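Local coordinates for tudor domain-containing protein 1 (Homo sapiens, PDB 5M9N), which probably helps repress transposable elements in the germline through the piRNA pathway, using Tudor domains that bind arginine-methylated peptides, at residues A[107-115]-A[124-132]. Residues are numbered along the deposited sequence; the frame is centred on the assembly and turned at random.
Sequences YASEESVLV and EILSLMRLC
Val-113 and Val-115 pair with Leu-126 and Glu-124 in the beta hairpin of strands 112-117 and 123-127, part of the SH3-like barrel of Tudor domain 2. The strands are antiparallel, and both pairs are hydrogen-bonded in both directions. Val-113 N reaches Leu-126 O at 2.8 Å. The 3-10 turn 128-130 then carries the chain on to strand 131-132, at the opposite edge of the sheet. Leu-128 begins this turn, and its N donates to Glu-111 O at 2.9 Å in a nearly straight hydrogen bond (N-H...O 168°).

The face carrying Val-113, Val-115 and Leu-126 is mostly apolar and buried; Glu-124, on the same face, hydrogen-bonds Tyr-117 and Ser-94. CG2 of Val-113 lies anti to its carbonyl carbon and sits over the centre of the Tyr-107 ring, 3.6 Å above its plane. The same methyl meets Leu-128 CD2 at 3.5 Å, the two side chains crossing at about a right angle. Farther along, Val-115 CG1 meets Leu-131 CD2 at 3.9 Å, and the two side chains run past each other in opposite directions. Ala-91 of strand 88-92 also touches Leu-131.

On the other face, Ile-125 bridges two neighbours. Its CG1 packs on Leu-114 CD1 at 3.7 Å, while its CG2 branch reaches Ala-108 CB at 3.8 Å.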
# COMPACT_ATOMS: atom_id res chain seq x y z
N TYR A 107 2.07 -6.99 17.77
CA TYR A 107 1.55 -8.31 18.09
C TYR A 107 0.13 -8.14 18.60
O TYR A 107 -0.14 -7.29 19.48
CB TYR A 107 2.45 -9.03 19.13
CG TYR A 107 3.57 -9.76 18.50
CD1 TYR A 107 4.59 -9.06 17.90
CD2 TYR A 107 3.63 -11.15 18.50
CE1 TYR A 107 5.64 -9.72 17.25
CE2 TYR A 107 4.67 -11.83 17.89
CZ TYR A 107 5.68 -11.10 17.24
OH TYR A 107 6.76 -11.76 16.63
N ALA A 108 -0.79 -8.94 18.07
CA ALA A 108 -2.18 -8.98 18.58
C ALA A 108 -2.37 -9.94 19.77
O ALA A 108 -3.29 -9.76 20.56
CB ALA A 108 -3.14 -9.37 17.50
N SER A 109 -1.57 -10.98 19.82
CA SER A 109 -1.51 -11.87 20.99
C SER A 109 -0.09 -12.41 20.99
O SER A 109 0.78 -11.99 20.21
CB SER A 109 -2.54 -13.02 20.81
OG SER A 109 -2.27 -13.78 19.60
N GLU A 110 0.13 -13.44 21.79
CA GLU A 110 1.42 -14.10 21.79
C GLU A 110 1.68 -14.82 20.50
O GLU A 110 2.83 -15.02 20.20
CB GLU A 110 1.54 -15.10 22.95
CG GLU A 110 1.35 -14.45 24.31
CD GLU A 110 2.57 -13.71 24.81
OE1 GLU A 110 3.51 -13.47 24.03
OE2 GLU A 110 2.64 -13.41 26.04
N GLU A 111 0.64 -15.28 19.81
CA GLU A 111 0.78 -16.07 18.60
C GLU A 111 0.21 -15.44 17.28
O GLU A 111 0.10 -16.13 16.29
CB GLU A 111 0.14 -17.45 18.86
CG GLU A 111 0.59 -18.11 20.21
CD GLU A 111 2.10 -18.43 20.29
OE1 GLU A 111 2.79 -18.44 19.23
OE2 GLU A 111 2.62 -18.71 21.43
N SER A 112 -0.06 -14.14 17.27
CA SER A 112 -0.72 -13.49 16.14
C SER A 112 -0.20 -12.06 16.00
O SER A 112 0.22 -11.47 16.98
CB SER A 112 -2.26 -13.55 16.27
OG SER A 112 -2.72 -12.77 17.35
N VAL A 113 -0.11 -11.57 14.76
CA VAL A 113 0.51 -10.27 14.50
C VAL A 113 -0.34 -9.43 13.55
O VAL A 113 -0.85 -9.99 12.58
CB VAL A 113 1.90 -10.50 13.90
CG1 VAL A 113 2.63 -9.22 13.58
CG2 VAL A 113 2.76 -11.29 14.83
N LEU A 114 -0.42 -8.12 13.78
CA LEU A 114 -1.03 -7.17 12.84
C LEU A 114 0.03 -6.87 11.79
O LEU A 114 1.13 -6.50 12.15
CB LEU A 114 -1.46 -5.93 13.56
CG LEU A 114 -2.03 -4.83 12.69
CD1 LEU A 114 -3.34 -5.28 12.06
CD2 LEU A 114 -2.22 -3.58 13.51
N VAL A 115 -0.26 -7.17 10.51
CA VAL A 115 0.73 -6.91 9.47
C VAL A 115 0.15 -5.98 8.37
O VAL A 115 -1.04 -6.04 8.12
CB VAL A 115 1.28 -8.19 8.79
CG1 VAL A 115 1.97 -9.13 9.82
CG2 VAL A 115 0.23 -8.94 7.96
N GLU A 124 -3.96 -7.05 7.94
CA GLU A 124 -4.77 -8.01 8.67
C GLU A 124 -3.99 -8.56 9.87
O GLU A 124 -2.83 -8.27 10.02
CB GLU A 124 -5.23 -9.19 7.83
CG GLU A 124 -4.15 -10.06 7.26
CD GLU A 124 -4.72 -11.07 6.23
OE1 GLU A 124 -5.91 -11.42 6.31
OE2 GLU A 124 -3.96 -11.53 5.39
N ILE A 125 -4.67 -9.37 10.66
CA ILE A 125 -4.05 -10.08 11.78
C ILE A 125 -3.91 -11.53 11.41
O ILE A 125 -4.87 -12.16 11.00
CB ILE A 125 -4.87 -9.89 13.07
CG1 ILE A 125 -4.77 -8.43 13.48
CG2 ILE A 125 -4.34 -10.78 14.20
CD1 ILE A 125 -5.82 -8.05 14.50
N LEU A 126 -2.71 -12.04 11.54
CA LEU A 126 -2.36 -13.37 11.12
C LEU A 126 -1.70 -14.15 12.26
O LEU A 126 -0.87 -13.61 12.98
CB LEU A 126 -1.38 -13.32 9.97
CG LEU A 126 -1.92 -12.73 8.66
CD1 LEU A 126 -0.84 -12.81 7.59
CD2 LEU A 126 -3.13 -13.52 8.19
N SER A 127 -2.07 -15.42 12.32
CA SER A 127 -1.28 -16.42 12.98
C SER A 127 0.20 -16.34 12.59
O SER A 127 0.53 -16.19 11.40
CB SER A 127 -1.84 -17.79 12.58
OG SER A 127 -1.06 -18.81 13.17
N LEU A 128 1.10 -16.50 13.56
CA LEU A 128 2.55 -16.68 13.27
C LEU A 128 2.89 -17.79 12.27
O LEU A 128 3.91 -17.72 11.57
CB LEU A 128 3.35 -16.88 14.57
CG LEU A 128 3.41 -15.73 15.57
CD1 LEU A 128 4.20 -16.16 16.80
CD2 LEU A 128 4.09 -14.53 15.02
N MET A 129 2.01 -18.79 12.15
CA MET A 129 2.19 -19.84 11.19
C MET A 129 2.12 -19.27 9.74
O MET A 129 2.65 -19.89 8.85
CB MET A 129 1.14 -20.94 11.36
CG MET A 129 1.03 -21.54 12.76
SD MET A 129 2.36 -22.72 12.97
CE MET A 129 2.22 -23.09 14.74
N ARG A 130 1.54 -18.08 9.54
CA ARG A 130 1.39 -17.48 8.19
C ARG A 130 2.49 -16.45 7.95
O ARG A 130 2.48 -15.76 6.93
CB ARG A 130 -0.07 -16.95 7.97
CG ARG A 130 -1.04 -18.13 7.87
CD ARG A 130 -2.55 -17.88 7.87
NE ARG A 130 -2.89 -17.43 6.58
CZ ARG A 130 -3.68 -18.00 5.67
NH1 ARG A 130 -4.44 -19.08 5.86
NH2 ARG A 130 -3.70 -17.40 4.54
N LEU A 131 3.49 -16.37 8.85
CA LEU A 131 4.66 -15.52 8.58
C LEU A 131 5.89 -16.40 8.35
O LEU A 131 5.95 -17.44 8.94
CB LEU A 131 4.92 -14.52 9.68
CG LEU A 131 3.70 -13.77 10.23
CD1 LEU A 131 4.06 -13.02 11.52
CD2 LEU A 131 3.15 -12.84 9.19
N CYS A 132 6.84 -15.92 7.54
CA CYS A 132 8.05 -16.60 6.97
C CYS A 132 9.08 -15.43 7.17
O CYS A 132 8.74 -14.26 6.91
CB CYS A 132 7.69 -17.06 5.40
SG CYS A 132 8.67 -17.05 3.79